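Local coordinates for glutathione transferase (Lolium rigidum, PDB 6ZB6), which probably conjugates glutathione to herbicides and other xenobiotics, as a phi class transferase linked to multiple-herbicide resistance, at residues V117-L121 and T131-V136. Residues are numbered along the deposited sequence; the frame is centred on the assembly and turned at random.
With GTB (S-(p-nitrobenzyl)glutathione), chain G.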
loop_
_atom_site.group_PDB
_atom_site.type_symbol
_atom_site.label_atom_id
_atom_site.label_comp_id
_atom_site.label_asym_id
_atom_site.label_seq_id
_atom_site.Cartn_x
_atom_site.Cartn_y
_atom_site.Cartn_z
ATOM N N VAL A 117 -10.223 -3.354 -7.514
ATOM C CA VAL A 117 -10.601 -3.139 -6.119
ATOM C C VAL A 117 -11.733 -2.121 -6.026
ATOM O O VAL A 117 -12.714 -2.323 -5.297
ATOM C CB VAL A 117 -9.379 -2.701 -5.288
ATOM C CG1 VAL A 117 -9.813 -2.310 -3.884
ATOM C CG2 VAL A 117 -8.349 -3.818 -5.248
ATOM N N TYR A 118 -11.611 -1.009 -6.765
ATOM C CA TYR A 118 -12.665 0.005 -6.781
ATOM C C TYR A 118 -13.986 -0.582 -7.245
ATOM O O TYR A 118 -15.023 -0.409 -6.593
ATOM C CB TYR A 118 -12.271 1.166 -7.696
ATOM C CG TYR A 118 -11.492 2.252 -7.005
ATOM C CD1 TYR A 118 -12.142 3.295 -6.356
ATOM C CD2 TYR A 118 -10.101 2.238 -7.000
ATOM C CE1 TYR A 118 -11.425 4.296 -5.720
ATOM C CE2 TYR A 118 -9.373 3.230 -6.365
ATOM C CZ TYR A 118 -10.041 4.255 -5.727
ATOM O OH TYR A 118 -9.315 5.240 -5.102
ATOM N N GLN A 119 -13.966 -1.280 -8.380
ATOM C CA GLN A 119 -15.213 -1.730 -8.982
ATOM C C GLN A 119 -15.855 -2.865 -8.193
ATOM O O GLN A 119 -17.086 -2.964 -8.157
ATOM C CB GLN A 119 -14.967 -2.168 -10.423
ATOM C CG GLN A 119 -14.572 -1.049 -11.366
ATOM C CD GLN A 119 -15.680 -0.035 -11.558
ATOM O OE1 GLN A 119 -16.854 -0.348 -11.389
ATOM N NE2 GLN A 119 -15.306 1.194 -11.914
ATOM N N CYS A 120 -15.054 -3.719 -7.549
ATOM C CA CYS A 120 -15.581 -4.908 -6.895
ATOM C C CYS A 120 -15.811 -4.705 -5.401
ATOM O O CYS A 120 -16.670 -5.383 -4.826
ATOM C CB CYS A 120 -14.620 -6.085 -7.105
ATOM S SG CYS A 120 -14.520 -6.694 -8.791
ATOM N N LEU A 121 -15.098 -3.762 -4.775
ATOM C CA LEU A 121 -15.156 -3.561 -3.326
ATOM C C LEU A 121 -15.604 -2.150 -2.966
ATOM O O LEU A 121 -16.683 -1.986 -2.387
ATOM C CB LEU A 121 -13.790 -3.867 -2.712
ATOM C CG LEU A 121 -13.591 -5.210 -2.024
ATOM C CD1 LEU A 121 -12.369 -5.137 -1.115
ATOM C CD2 LEU A 121 -14.835 -5.579 -1.240
ATOM N N THR A 131 -20.989 -2.609 -9.573
ATOM C CA THR A 131 -19.747 -2.946 -10.253
ATOM C C THR A 131 -19.904 -2.821 -11.762
ATOM O O THR A 131 -20.830 -3.383 -12.350
ATOM C CB THR A 131 -19.327 -4.369 -9.883
ATOM O OG1 THR A 131 -18.940 -4.411 -8.501
ATOM C CG2 THR A 131 -18.171 -4.856 -10.765
ATOM N N ASP A 132 -18.992 -2.087 -12.393
ATOM C CA ASP A 132 -18.937 -2.016 -13.849
ATOM C C ASP A 132 -18.051 -3.160 -14.332
ATOM O O ASP A 132 -16.824 -3.049 -14.335
ATOM C CB ASP A 132 -18.407 -0.660 -14.302
ATOM C CG ASP A 132 -18.504 -0.477 -15.795
ATOM O OD1 ASP A 132 -18.727 -1.487 -16.485
ATOM O OD2 ASP A 132 -18.360 0.669 -16.277
ATOM N N GLU A 133 -18.670 -4.262 -14.758
ATOM C CA GLU A 133 -17.890 -5.438 -15.126
ATOM C C GLU A 133 -17.043 -5.226 -16.380
ATOM O O GLU A 133 -16.091 -5.982 -16.598
ATOM C CB GLU A 133 -18.803 -6.654 -15.320
ATOM C CG GLU A 133 -19.587 -7.066 -14.075
ATOM C CD GLU A 133 -18.724 -7.705 -12.984
ATOM O OE1 GLU A 133 -17.511 -7.931 -13.206
ATOM O OE2 GLU A 133 -19.268 -7.973 -11.892
ATOM N N LYS A 134 -17.347 -4.230 -17.214
ATOM C CA LYS A 134 -16.485 -4.020 -18.371
ATOM C C LYS A 134 -15.192 -3.315 -17.968
ATOM O O LYS A 134 -14.128 -3.606 -18.526
ATOM C CB LYS A 134 -17.215 -3.256 -19.479
ATOM C CG LYS A 134 -17.593 -1.824 -19.161
ATOM C CD LYS A 134 -17.513 -0.914 -20.382
ATOM C CE LYS A 134 -18.173 0.435 -20.092
ATOM N NZ LYS A 134 -17.834 0.943 -18.733
ATOM N N VAL A 135 -15.250 -2.408 -16.986
ATOM C CA VAL A 135 -14.019 -1.857 -16.422
ATOM C C VAL A 135 -13.196 -2.971 -15.785
ATOM O O VAL A 135 -11.969 -3.019 -15.927
ATOM C CB VAL A 135 -14.325 -0.737 -15.403
ATOM C CG1 VAL A 135 -13.030 -0.207 -14.799
ATOM C CG2 VAL A 135 -15.118 0.405 -16.035
ATOM N N VAL A 136 -13.864 -3.887 -15.082
ATOM C CA VAL A 136 -13.169 -5.004 -14.449
ATOM C C VAL A 136 -12.486 -5.869 -15.500
ATOM O O VAL A 136 -11.298 -6.198 -15.382
ATOM C CB VAL A 136 -14.150 -5.821 -13.593
ATOM C CG1 VAL A 136 -13.529 -7.162 -13.174
ATOM C CG2 VAL A 136 -14.573 -5.014 -12.389
HETATM N N1 GTB G . -1.638 9.919 -3.792
HETATM C CA1 GTB G . -2.354 10.022 -2.530
HETATM C C1 GTB G . -1.563 9.284 -1.438
HETATM O O11 GTB G . -0.946 8.218 -1.708
HETATM O O12 GTB G . -1.519 9.734 -0.261
HETATM C CB1 GTB G . -3.740 9.398 -2.729
HETATM C CG1 GTB G . -4.497 9.472 -1.404
HETATM C CD1 GTB G . -5.956 9.087 -1.575
HETATM O OE1 GTB G . -6.400 8.769 -2.636
HETATM N N2 GTB G . -6.802 9.109 -0.407
HETATM C CA2 GTB G . -8.192 8.743 -0.585
HETATM C C2 GTB G . -9.047 9.963 -0.277
HETATM O O2 GTB G . -8.821 10.668 0.657
HETATM C CB2 GTB G . -8.538 7.588 0.359
HETATM S SG2 GTB G . -7.588 6.111 -0.155
HETATM N N3 GTB G . -10.145 10.281 -1.156
HETATM C CA3 GTB G . -10.963 11.439 -0.858
HETATM C C3 GTB G . -10.960 12.410 -2.034
HETATM O O31 GTB G . -11.889 13.257 -2.143
HETATM O O32 GTB G . -10.035 12.373 -2.893
HETATM C "C'" GTB G . -8.199 5.571 -1.779
HETATM C "C1'" GTB G . -9.680 5.230 -1.648
HETATM C "C2'" GTB G . -10.623 5.980 -2.333
HETATM C "C3'" GTB G . -11.973 5.677 -2.219
HETATM C "C4'" GTB G . -12.380 4.618 -1.421
HETATM N N41 GTB G . -13.800 4.297 -1.295
HETATM O O41 GTB G . -14.764 4.969 -2.069
HETATM O O42 GTB G . -14.137 3.472 -0.532
HETATM C "C5'" GTB G . -11.433 3.870 -0.733
HETATM C "C6'" GTB G . -10.083 4.172 -0.845
#
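Gln119 OE1 accepts the backbone N-H of Asp132 at 2.9 Å in a nearly straight bond (161° at the hydrogen), its donor tilted 32° from the carbonyl plane. Here one glutamine ties a long helix, 92-127, to the residues that open the next, 133-156. Its chain leaves beside its own backbone N and bends at chi2 (-65°), which carries the amide to the loop residue just ahead of the new helix. There it lies alongside Asp132, amide and carboxylate planes almost perpendicular. The Asp132 carboxylate turns to its own helix as N-cap: OD1 takes Lys134 N at 3.2 Å from above its plane, while OD2 forms a salt bridge with Lys134 NZ.

Thr131 OG1 also lies against Gln119 O, but at 2.4 Å, too short to be taken at face value. Beside these polar links runs an apolar seam. Val136 CG2 packs 3.5 Å from Gln119 CB and also reaches Cys120 SG, whereas the Val135 side chain crosses that of Gln119 at about a right angle, its CG1 3.9 Å from CG. One residue earlier on helix 92-127, Tyr118 belongs to the ligand pocket, its OH 3.2 Å from C2' of the nitrobenzyl ring of S-(p-nitrobenzyl)glutathione. The contact thus joins consecutive helices of the all-helical C-terminal domain behind the pocket wall: the glutamine takes the N-H of the capping residue and the aspartate that of Lys134 in the first turn, so the cap of helix 133-156 is itself held from the preceding helix.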